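Local coordinates for putative exported protein (Bordetella pertussis Tohama I, PDB 2PFY), which binds pyroglutamic acid as an extracytoplasmic solute receptor and probably delivers it to a tripartite ATP-independent periplasmic (TRAP) transporter, at residues T2-T7 and L35-Q40; V60-V65 and S209-N214; I125-P130 and I177-T182; V196-D201 and G259-P264. One frame throughout, in Å; residues are numbered along the deposited sequence.

Contact 1 (T2-T7 and L35-Q40)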
# COMPACT_ATOMS: atom_id res chain seq x y z
N THR A 2 15.12 10.86 -23.34
CA THR A 2 15.29 9.65 -22.56
C THR A 2 13.91 9.03 -22.43
O THR A 2 12.95 9.77 -22.17
CB THR A 2 15.86 9.97 -21.18
OG1 THR A 2 17.13 10.62 -21.33
CG2 THR A 2 16.06 8.72 -20.35
N SER A 3 13.81 7.71 -22.65
CA SER A 3 12.61 6.91 -22.39
C SER A 3 12.85 6.01 -21.20
O SER A 3 13.85 5.27 -21.17
CB SER A 3 12.26 6.00 -23.57
OG SER A 3 12.39 6.71 -24.78
N TRP A 4 11.90 6.01 -20.26
CA TRP A 4 11.91 5.16 -19.07
C TRP A 4 10.70 4.25 -19.16
O TRP A 4 9.63 4.70 -19.59
CB TRP A 4 11.43 6.02 -17.92
CG TRP A 4 12.23 6.51 -16.87
CD1 TRP A 4 11.76 6.93 -15.62
CD2 TRP A 4 13.58 6.76 -16.88
NE1 TRP A 4 12.77 7.36 -14.86
CE2 TRP A 4 13.91 7.29 -15.62
CE3 TRP A 4 14.57 6.58 -17.81
CZ2 TRP A 4 15.18 7.62 -15.29
CZ3 TRP A 4 15.78 6.90 -17.48
CH2 TRP A 4 16.09 7.42 -16.23
N THR A 5 10.81 3.05 -18.62
CA THR A 5 9.64 2.21 -18.42
C THR A 5 9.35 2.13 -16.94
O THR A 5 10.25 1.99 -16.11
CB THR A 5 9.85 0.77 -18.98
OG1 THR A 5 10.10 0.87 -20.39
CG2 THR A 5 8.58 -0.11 -18.74
N MSE A 6 8.07 2.27 -16.60
CA MSE A 6 7.65 2.22 -15.23
C MSE A 6 6.71 1.02 -15.02
O MSE A 6 5.86 0.73 -15.87
CB MSE A 6 6.93 3.52 -14.86
CG MSE A 6 6.40 3.57 -13.42
SE MSE A 6 5.77 5.40 -12.99
CE MSE A 6 7.27 6.48 -13.18
N THR A 7 6.85 0.38 -13.87
CA THR A 7 5.86 -0.64 -13.48
C THR A 7 4.94 0.01 -12.45
O THR A 7 5.39 0.76 -11.57
CB THR A 7 6.53 -1.94 -12.93
OG1 THR A 7 5.51 -2.88 -12.55
CG2 THR A 7 7.43 -1.63 -11.69
N LEU A 35 12.12 13.71 -21.02
CA LEU A 35 11.96 12.43 -20.35
C LEU A 35 10.53 11.93 -20.53
O LEU A 35 9.55 12.62 -20.14
CB LEU A 35 12.34 12.49 -18.86
CG LEU A 35 12.15 11.20 -18.02
CD1 LEU A 35 13.01 10.02 -18.56
CD2 LEU A 35 12.47 11.44 -16.54
N GLU A 36 10.40 10.75 -21.12
CA GLU A 36 9.09 10.12 -21.30
C GLU A 36 9.04 8.82 -20.49
O GLU A 36 9.91 7.95 -20.63
CB GLU A 36 8.78 9.85 -22.78
CG GLU A 36 7.38 9.19 -22.94
CD GLU A 36 6.83 9.22 -24.34
OE1 GLU A 36 7.60 8.87 -25.27
OE2 GLU A 36 5.61 9.53 -24.51
N ILE A 37 8.04 8.71 -19.62
CA ILE A 37 7.90 7.53 -18.80
C ILE A 37 6.65 6.80 -19.29
O ILE A 37 5.58 7.38 -19.33
CB ILE A 37 7.77 7.87 -17.32
CG1 ILE A 37 9.02 8.69 -16.86
CG2 ILE A 37 7.53 6.57 -16.51
CD1 ILE A 37 8.93 9.29 -15.44
N LYS A 38 6.81 5.55 -19.70
CA LYS A 38 5.68 4.73 -20.15
C LYS A 38 5.32 3.75 -19.03
O LYS A 38 6.16 2.99 -18.57
CB LYS A 38 6.03 3.98 -21.44
CG LYS A 38 6.69 4.84 -22.52
CD LYS A 38 8.27 4.59 -22.57
CE LYS A 38 9.05 5.86 -22.77
NZ LYS A 38 9.03 6.40 -24.19
N VAL A 39 4.07 3.79 -18.59
CA VAL A 39 3.61 3.02 -17.44
C VAL A 39 2.96 1.72 -17.93
O VAL A 39 2.08 1.74 -18.82
CB VAL A 39 2.58 3.82 -16.60
CG1 VAL A 39 2.03 2.95 -15.47
CG2 VAL A 39 3.22 5.14 -16.04
N GLN A 40 3.41 0.61 -17.38
CA GLN A 40 2.77 -0.68 -17.58
C GLN A 40 2.19 -1.09 -16.26
O GLN A 40 2.92 -1.40 -15.31
CB GLN A 40 3.77 -1.72 -18.11
CG GLN A 40 4.35 -1.24 -19.45
CD GLN A 40 5.06 -2.30 -20.22
OE1 GLN A 40 4.55 -3.40 -20.34
NE2 GLN A 40 6.25 -1.98 -20.76
O HOH W 1 3.72 -3.86 -14.17

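Contact 2 (V60-V65 and S209-N214)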
# COMPACT_ATOMS: atom_id res chain seq x y z
N VAL A 60 13.27 -2.06 -14.95
CA VAL A 60 12.62 -0.80 -15.17
C VAL A 60 13.49 0.25 -14.52
O VAL A 60 14.28 -0.05 -13.62
CB VAL A 60 11.17 -0.79 -14.51
CG1 VAL A 60 10.28 -1.84 -15.19
CG2 VAL A 60 11.23 -1.10 -13.03
N GLN A 61 13.30 1.50 -14.94
CA GLN A 61 13.99 2.63 -14.31
C GLN A 61 13.26 3.17 -13.12
O GLN A 61 13.87 3.86 -12.27
CB GLN A 61 14.22 3.74 -15.33
CG GLN A 61 15.16 3.36 -16.45
CD GLN A 61 14.41 2.69 -17.59
OE1 GLN A 61 13.22 2.50 -17.51
NE2 GLN A 61 15.14 2.31 -18.68
N ILE A 62 11.96 2.85 -13.01
CA ILE A 62 11.14 3.43 -11.98
C ILE A 62 9.93 2.52 -11.77
O ILE A 62 9.47 1.81 -12.71
CB ILE A 62 10.75 4.89 -12.38
CG1 ILE A 62 10.13 5.67 -11.21
CG2 ILE A 62 9.89 4.90 -13.72
CD1 ILE A 62 9.94 7.21 -11.49
N GLY A 63 9.40 2.49 -10.56
CA GLY A 63 8.24 1.63 -10.34
C GLY A 63 7.46 2.02 -9.11
O GLY A 63 7.98 2.64 -8.19
N GLU A 64 6.17 1.66 -9.13
CA GLU A 64 5.30 1.84 -8.01
C GLU A 64 5.09 0.51 -7.28
O GLU A 64 4.94 -0.55 -7.90
CB GLU A 64 3.97 2.48 -8.49
CG GLU A 64 2.98 2.75 -7.35
CD GLU A 64 2.16 1.51 -7.01
OE1 GLU A 64 1.77 0.77 -7.96
OE2 GLU A 64 1.94 1.26 -5.79
N VAL A 65 5.12 0.57 -5.94
CA VAL A 65 4.92 -0.64 -5.11
C VAL A 65 4.45 -0.25 -3.70
O VAL A 65 4.73 0.86 -3.21
CB VAL A 65 6.22 -1.56 -5.08
CG1 VAL A 65 7.39 -0.88 -4.36
CG2 VAL A 65 5.96 -2.97 -4.49
N SER A 209 1.85 3.48 -0.55
CA SER A 209 2.45 3.00 -1.77
C SER A 209 3.53 4.02 -2.15
O SER A 209 3.38 5.21 -1.88
CB SER A 209 1.32 2.90 -2.79
OG SER A 209 1.70 3.40 -4.02
N PHE A 210 4.64 3.60 -2.74
CA PHE A 210 5.59 4.62 -3.24
C PHE A 210 6.15 4.36 -4.62
O PHE A 210 6.02 3.25 -5.16
CB PHE A 210 6.71 5.03 -2.21
CG PHE A 210 7.67 3.92 -1.77
CD1 PHE A 210 8.55 4.16 -0.71
CD2 PHE A 210 7.66 2.64 -2.36
CE1 PHE A 210 9.45 3.16 -0.24
CE2 PHE A 210 8.55 1.64 -1.91
CZ PHE A 210 9.45 1.90 -0.82
N VAL A 211 6.75 5.41 -5.18
CA VAL A 211 7.33 5.38 -6.50
C VAL A 211 8.82 5.56 -6.29
O VAL A 211 9.26 6.54 -5.67
CB VAL A 211 6.73 6.44 -7.42
CG1 VAL A 211 7.57 6.61 -8.74
CG2 VAL A 211 5.27 6.06 -7.77
N ILE A 212 9.59 4.59 -6.74
CA ILE A 212 11.01 4.53 -6.43
C ILE A 212 11.77 4.42 -7.77
O ILE A 212 11.30 3.72 -8.67
CB ILE A 212 11.37 3.33 -5.46
CG1 ILE A 212 10.77 2.00 -5.97
CG2 ILE A 212 10.88 3.59 -4.01
CD1 ILE A 212 11.28 0.72 -5.27
N ALA A 213 12.92 5.08 -7.89
CA ALA A 213 13.68 5.08 -9.14
C ALA A 213 15.08 4.48 -9.00
O ALA A 213 15.66 4.49 -7.91
CB ALA A 213 13.74 6.51 -9.78
N ASN A 214 15.59 3.91 -10.08
CA ASN A 214 16.99 3.41 -10.13
C ASN A 214 17.89 4.65 -10.00
O ASN A 214 17.79 5.55 -10.82
CB ASN A 214 17.24 2.68 -11.44
CG ASN A 214 18.68 2.14 -11.55
OD1 ASN A 214 19.61 2.86 -11.96
ND2 ASN A 214 18.86 0.88 -11.18

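Contact 3 (I125-P130 and I177-T182). With PCA (pyroglutamic acid), chain E.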
# COMPACT_ATOMS: atom_id res chain seq x y z
N ILE A 125 -12.36 -5.31 6.45
CA ILE A 125 -12.40 -6.77 6.39
C ILE A 125 -13.55 -7.19 5.50
O ILE A 125 -14.64 -6.67 5.65
CB ILE A 125 -12.56 -7.38 7.82
CG1 ILE A 125 -11.29 -7.06 8.63
CG2 ILE A 125 -12.79 -8.95 7.75
CD1 ILE A 125 -11.39 -7.22 10.16
N TYR A 126 -13.29 -8.10 4.56
CA TYR A 126 -14.32 -8.61 3.66
C TYR A 126 -14.54 -10.08 3.95
O TYR A 126 -13.58 -10.84 4.04
CB TYR A 126 -13.91 -8.52 2.18
CG TYR A 126 -13.71 -7.12 1.61
CD1 TYR A 126 -14.61 -6.60 0.69
CD2 TYR A 126 -12.59 -6.35 1.96
CE1 TYR A 126 -14.41 -5.34 0.09
CE2 TYR A 126 -12.39 -5.06 1.40
CZ TYR A 126 -13.30 -4.57 0.46
OH TYR A 126 -13.10 -3.32 -0.09
N THR A 127 -15.79 -10.49 4.05
CA THR A 127 -16.08 -11.88 4.43
C THR A 127 -17.29 -12.40 3.65
O THR A 127 -18.02 -11.61 3.02
CB THR A 127 -16.39 -12.01 5.96
OG1 THR A 127 -17.62 -11.33 6.26
CG2 THR A 127 -15.29 -11.40 6.80
N LYS A 128 -17.49 -13.71 3.70
CA LYS A 128 -18.63 -14.34 3.04
C LYS A 128 -19.77 -14.60 4.00
O LYS A 128 -20.87 -14.90 3.54
CB LYS A 128 -18.23 -15.64 2.34
CG LYS A 128 -17.19 -15.44 1.27
CD LYS A 128 -16.48 -16.73 0.99
CE LYS A 128 -16.97 -17.33 -0.28
NZ LYS A 128 -16.14 -18.55 -0.52
N LYS A 129 -19.50 -14.45 5.31
CA LYS A 129 -20.48 -14.68 6.39
C LYS A 129 -20.33 -13.57 7.40
O LYS A 129 -19.28 -12.97 7.48
CB LYS A 129 -20.21 -16.03 7.10
CG LYS A 129 -20.63 -17.24 6.30
CD LYS A 129 -21.21 -18.36 7.21
CE LYS A 129 -22.67 -18.03 7.62
NZ LYS A 129 -23.33 -19.18 8.28
N PRO A 130 -21.37 -13.32 8.21
CA PRO A 130 -21.19 -12.32 9.26
C PRO A 130 -20.03 -12.65 10.21
O PRO A 130 -19.79 -13.81 10.53
CB PRO A 130 -22.52 -12.37 10.02
CG PRO A 130 -23.53 -12.85 9.04
CD PRO A 130 -22.74 -13.88 8.21
N ILE A 177 -8.96 -18.67 -0.93
CA ILE A 177 -9.18 -17.77 0.18
C ILE A 177 -10.68 -17.58 0.39
O ILE A 177 -11.46 -17.70 -0.55
CB ILE A 177 -8.46 -16.39 0.01
CG1 ILE A 177 -8.90 -15.69 -1.29
CG2 ILE A 177 -6.90 -16.57 0.13
CD1 ILE A 177 -8.38 -14.22 -1.46
N ASP A 178 -11.08 -17.26 1.62
CA ASP A 178 -12.50 -17.09 1.93
C ASP A 178 -12.81 -15.73 2.54
O ASP A 178 -13.99 -15.38 2.69
CB ASP A 178 -12.97 -18.18 2.88
CG ASP A 178 -13.00 -19.56 2.24
OD1 ASP A 178 -13.77 -19.81 1.30
OD2 ASP A 178 -12.25 -20.43 2.71
N ALA A 179 -11.77 -14.97 2.91
CA ALA A 179 -11.90 -13.65 3.55
C ALA A 179 -10.64 -12.81 3.28
O ALA A 179 -9.57 -13.34 2.98
CB ALA A 179 -12.12 -13.79 5.09
N MSE A 180 -10.74 -11.49 3.40
CA MSE A 180 -9.53 -10.69 3.18
C MSE A 180 -9.60 -9.38 3.92
O MSE A 180 -10.65 -9.00 4.50
CB MSE A 180 -9.31 -10.48 1.67
CG MSE A 180 -10.43 -9.74 1.00
SE MSE A 180 -9.87 -9.19 -0.76
CE MSE A 180 -11.59 -8.21 -1.33
N LEU A 181 -8.47 -8.68 3.90
CA LEU A 181 -8.37 -7.38 4.51
C LEU A 181 -7.74 -6.49 3.46
O LEU A 181 -6.66 -6.82 2.94
CB LEU A 181 -7.48 -7.41 5.76
CG LEU A 181 -7.15 -6.03 6.36
CD1 LEU A 181 -7.37 -5.94 7.88
CD2 LEU A 181 -5.71 -5.63 6.02
N THR A 182 -8.44 -5.41 3.13
CA THR A 182 -7.98 -4.49 2.08
C THR A 182 -8.89 -3.27 2.09
O THR A 182 -9.93 -3.28 2.78
CB THR A 182 -7.90 -5.16 0.65
OG1 THR A 182 -7.18 -4.30 -0.25
CG2 THR A 182 -9.30 -5.51 0.03
N PCA E . -4.96 -2.76 -1.60
CA PCA E . -3.67 -3.48 -1.73
CB PCA E . -2.80 -3.17 -0.54
CG PCA E . -3.62 -2.31 0.37
CD PCA E . -4.90 -2.08 -0.35
OE PCA E . -5.80 -1.34 0.06
C PCA E . -3.91 -4.97 -1.84
O PCA E . -3.04 -5.78 -2.20
OXT PCA E . -5.01 -5.39 -1.55
O HOH W 2 -15.70 -15.28 4.79
O HOH W 3 -13.84 -18.76 -1.67

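Contact 4 (V196-D201 and G259-P264)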
# COMPACT_ATOMS: atom_id res chain seq x y z
N VAL A 196 -17.52 -11.61 -2.34
CA VAL A 196 -17.73 -11.52 -0.90
C VAL A 196 -19.02 -10.76 -0.63
O VAL A 196 -19.55 -10.12 -1.53
CB VAL A 196 -16.58 -10.81 -0.13
CG1 VAL A 196 -15.56 -11.84 0.32
CG2 VAL A 196 -15.95 -9.63 -0.97
N LYS A 197 -19.53 -10.84 0.61
CA LYS A 197 -20.81 -10.23 0.94
C LYS A 197 -20.80 -9.15 2.01
O LYS A 197 -21.65 -8.27 2.01
CB LYS A 197 -21.84 -11.30 1.34
CG LYS A 197 -22.70 -11.76 0.17
CD LYS A 197 -21.87 -12.54 -0.87
CE LYS A 197 -22.24 -12.13 -2.31
NZ LYS A 197 -21.22 -12.51 -3.34
N TYR A 198 -19.89 -9.26 2.97
CA TYR A 198 -19.83 -8.32 4.10
C TYR A 198 -18.54 -7.52 4.08
O TYR A 198 -17.49 -8.10 3.89
CB TYR A 198 -19.91 -9.08 5.44
CG TYR A 198 -21.22 -9.81 5.55
CD1 TYR A 198 -22.33 -9.21 6.14
CD2 TYR A 198 -21.37 -11.08 5.01
CE1 TYR A 198 -23.56 -9.88 6.20
CE2 TYR A 198 -22.61 -11.76 5.08
CZ TYR A 198 -23.68 -11.15 5.67
OH TYR A 198 -24.90 -11.85 5.73
N TYR A 199 -18.64 -6.21 4.29
CA TYR A 199 -17.45 -5.36 4.46
C TYR A 199 -17.56 -4.69 5.81
O TYR A 199 -18.61 -4.12 6.13
CB TYR A 199 -17.38 -4.31 3.31
CG TYR A 199 -16.34 -3.27 3.56
CD1 TYR A 199 -14.99 -3.54 3.30
CD2 TYR A 199 -16.68 -2.00 4.07
CE1 TYR A 199 -14.01 -2.58 3.52
CE2 TYR A 199 -15.69 -1.04 4.32
CZ TYR A 199 -14.36 -1.35 4.03
OH TYR A 199 -13.36 -0.42 4.28
N TYR A 200 -16.51 -4.76 6.61
CA TYR A 200 -16.47 -4.12 7.92
C TYR A 200 -15.43 -3.01 7.82
O TYR A 200 -14.28 -3.29 7.46
CB TYR A 200 -16.11 -5.15 9.05
CG TYR A 200 -17.14 -6.27 9.15
CD1 TYR A 200 -18.31 -6.10 9.91
CD2 TYR A 200 -17.01 -7.44 8.39
CE1 TYR A 200 -19.29 -7.08 9.93
CE2 TYR A 200 -17.96 -8.41 8.41
CZ TYR A 200 -19.10 -8.23 9.19
OH TYR A 200 -20.05 -9.22 9.19
N ASP A 201 -15.85 -1.79 8.16
CA ASP A 201 -15.05 -0.58 8.04
C ASP A 201 -14.07 -0.55 9.23
O ASP A 201 -14.22 0.24 10.17
CB ASP A 201 -15.99 0.66 8.02
CG ASP A 201 -15.26 1.99 7.74
OD1 ASP A 201 -14.02 2.01 7.57
OD2 ASP A 201 -15.94 3.06 7.67
N GLY A 259 -24.60 -4.07 -3.45
CA GLY A 259 -25.25 -5.09 -2.62
C GLY A 259 -24.44 -5.71 -1.48
O GLY A 259 -24.93 -6.63 -0.80
N MSE A 260 -23.21 -5.24 -1.25
CA MSE A 260 -22.48 -5.66 -0.04
C MSE A 260 -23.16 -5.09 1.19
O MSE A 260 -23.68 -3.97 1.18
CB MSE A 260 -21.01 -5.21 -0.06
CG MSE A 260 -20.22 -5.83 -1.16
SE MSE A 260 -18.28 -5.84 -0.73
CE MSE A 260 -18.30 -7.17 0.74
N SER A 261 -23.16 -5.87 2.27
CA SER A 261 -23.51 -5.29 3.53
C SER A 261 -22.29 -4.49 3.96
O SER A 261 -21.18 -5.01 4.02
CB SER A 261 -23.88 -6.40 4.53
OG SER A 261 -23.92 -5.85 5.83
N VAL A 262 -22.46 -3.20 4.21
CA VAL A 262 -21.35 -2.39 4.74
C VAL A 262 -21.64 -2.07 6.18
O VAL A 262 -22.68 -1.49 6.48
CB VAL A 262 -21.08 -1.09 3.90
CG1 VAL A 262 -20.16 -0.12 4.65
CG2 VAL A 262 -20.48 -1.48 2.55
N GLU A 263 -20.73 -2.47 7.07
CA GLU A 263 -20.93 -2.30 8.50
C GLU A 263 -19.77 -1.64 9.24
O GLU A 263 -18.62 -1.72 8.79
CB GLU A 263 -21.28 -3.66 9.12
CG GLU A 263 -22.75 -4.00 8.87
CD GLU A 263 -23.14 -5.31 9.44
OE1 GLU A 263 -22.69 -6.33 8.92
OE2 GLU A 263 -23.92 -5.31 10.41
N PRO A 264 -20.07 -0.96 10.37
CA PRO A 264 -18.96 -0.47 11.16
C PRO A 264 -18.24 -1.66 11.80
O PRO A 264 -18.67 -2.80 11.69
CB PRO A 264 -19.63 0.39 12.26
CG PRO A 264 -21.06 0.45 11.93
CD PRO A 264 -21.39 -0.63 10.97
O HOH W 4 -21.06 -6.08 6.77
O HOH W 5 -22.44 -8.57 10.19

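Contact 1 (T2-T7 and L35-Q40)
Strands 2-7 and 35-40 are the two parallel strands of a beta-alpha-beta unit, and Trp-4, Met-6, Leu-35, Ile-37 and Val-39 meet on the face that helix 15-30 partly covers. The unit exemplifies a parallel pair in which one face is hydrophobic and the other polar. Five backbone hydrogen bonds join the strands, from Glu-36 N to Thr-2 O at one end to Gln-40 N to Met-6 O (2.9 Å) at the other, all close to straight.

On that face the methyl CD1 of Leu-35 lies over the Trp-4 indole, 4.0 Å from the centroid of its six-membered ring and 23° off the normal, a CH-pi contact. Ile-37 runs beside the indole, its CG1 3.5 Å from Trp-4 CD1. Its other branch turns to Met-6, a selenomethionine bent at its last torsion (chi3 -61°), which sets CE 3.3 Å from Ile-37 CG2, tighter than ordinary van der Waals contact. Phe-23 and Ala-24 of helix 15-30 pack against this group.

On the opposite face Lys-38 folds back over the neighbouring strand, with CE close to Ser-3 CB. Its NZ makes a salt bridge to Glu-36 OE1 (3.1 Å), approaching from above the carboxylate plane. Farther along, one water bridges Thr-7 OG1 and Gln-40 O, donating to the latter at 2.8 Å.

The chemistry thus divides by face: aromatic and aliphatic groups are mostly buried, between helix 15-30, Ile-62 of the next strand and, at Leu-35, helix 223-257, while the ion pair, partly exposed, probably offsets charge within strand 35-40 more than it ties the strands together.

Contact 2 (V60-V65 and S209-N214)
Strand 62-65 runs antiparallel to strand 209-214, their axes 4.7 Å apart at closest approach and 159° between their directions, with Gly-63 opposite Ile-212 and Val-65 opposite Phe-210 as hydrogen-bonded pairs. Each pair forms two reciprocal N-H to O bonds, and Asn-214 N adds a bond to Gln-61 O (2.8 Å) just before strand 62-65 begins.

On one face Val-65 CG1 meets the Phe-210 ring at its edge, in the ring plane, 3.7 Å from CE2. The same ring carries Ile-212 CG2 of its own strand over the centre of a face. On the other face, Ile-62 CD1 touches Val-211 CG1 at 3.7 Å, and Ile-62 CG1 reaches Ala-213 CB. Glu-64 bends at its second torsion (chi2 -84°), and Ser-209 OG donates to its OE2 (2.8 Å) on the anti side, 26° out of the carboxylate plane. The other oxygen, OE1, accepts from Glu-9 N, which leaves both oxygens of this buried carboxylate with a donor.

Strands 2-7 and 112-119 flank the pair, placing it inside a mixed five-stranded sheet. An antiparallel strand returning from the other lobe into such a sheet is characteristic of the type II periplasmic-binding-protein fold.

Contact 3 (I125-P130 and I177-T182)
Backbone hydrogen bonds set Tyr-126 opposite Met-180 where strands 125-127 and 180-182 run antiparallel in the mixed four-stranded sheet of a solute-binding-protein lobe. Tyr-126 N donates to Met-180 O (2.8 Å), and Met-180 N returns a bond to Tyr-126 O. The pair illustrates how a sheet can carry packing on one side chain and ligand chemistry on the next residue but one.

The apolar contacts centre on the Tyr-126 ring. Selenomethionine Met-180 extends beyond CG and places its CE over one face, 3.9 Å from the ring centroid and 14° off the normal, as a CH-pi contact; SE lies farther off and oblique, completing a Met-aromatic contact. The ring also meets Thr-182, whose CG2 is 3.4 Å from Tyr-126 CE2. At the far end of the ring, Tyr-126 OH is hydrogen-bonded to Ser-183 O, which ties the ring to the residue following the strand. Beside this group, Ile-125 CG1 and Leu-181 CD1 touch more loosely.

Charge and water hold the opposite end. Lys-128 NZ makes a salt bridge to Asp-178 OD1 at 3.2 Å, weak as a hydrogen bond. One water accepts from Lys-128 N and donates to Asp-178 O; a second accepts from Lys-128 NZ and is hydrogen-bonded to Ile-177 O.

In the ligand pocket, Ser-183, Thr-186, Arg-143, Thr-165 and Arg-48 also hydrogen-bond the pyroglutamic acid. In Thr-182 the hydroxyl is anti to the backbone N (chi1 -168°), and OG1 donates to carboxylate oxygen OXT of the ligand at 2.8 Å.

Contact 4 (V196-D201 and G259-P264)
Tyr-199 N donates to Ser-261 O (2.8 Å) near the middle of a parallel pair, strands 198-201 and 261-264. Four backbone N-H groups find acceptors across the gap, the others being Ser-261 N to Lys-197 O, Glu-263 N to Tyr-199 O and Asp-201 N to Glu-263 O, while Tyr-200 N turns to Ile-125 O of strand 124-127.

Two waters extend this scheme to the side chains. One is hydrogen-bonded to Glu-263 OE1 (2.7 Å) and Ser-261 OG (3.0 Å), with Tyr-199 O at 3.2 Å competing for its protons, and lies over one face of the Tyr-200 ring toward its rim. The second donates to the same Glu-263 OE1 and also hydrogen-bonds Tyr-200 OH, which has a further partner in Val-131 N. Glu-263 and Tyr-200 lie side by side, the carboxylate and ring planes 35° apart. Asp-201 OD2 forms a salt bridge with Arg-249.

Apolar contact is concentrated on Met-260: the turn at chi3 (69°) brings CE of this selenomethionine back to 3.4 Å from Tyr-198 C and 3.8 Å from Val-196 CG2. On the same face as Tyr-199, Val-262 CG1 meets the edge of that ring, 4.0 Å from CD2.

Lys-197 and Tyr-198 both face Thr-127, a classic beta bulge in the neighbouring pairing. Gly-259, with positive phi, is the C-prime residue of the Schellman motif ending helix 223-257, and after Met-260 the chain enters strand 261-264. That helix packs on the Tyr-199 and Val-262 face through Leu-255, while strand 124-127 borders strand 198-201 on its other side.

The four contacts divide between two sheets. Contacts 1 and 2, with centres 11 Å apart, share the five-stranded sheet, in which strands 2-7 and 62-66 are neighbours; contacts 3 and 4, 9 Å apart, share the four-stranded sheet through strands 124-127 and 198-201. About 30 Å separates the centres of contacts 2 and 3, on opposite sides of the chain's centre. Along the chain contact 1 closes first, contact 3 falls wholly between the segments of contact 2, and contact 4 alternates with contact 2, so the chain passes between the sheets more than once. Pyroglutamic acid lies between the two sheets, with Arg-48 and Thr-182 among its binding residues, consistent with the interlobe cleft of such receptors.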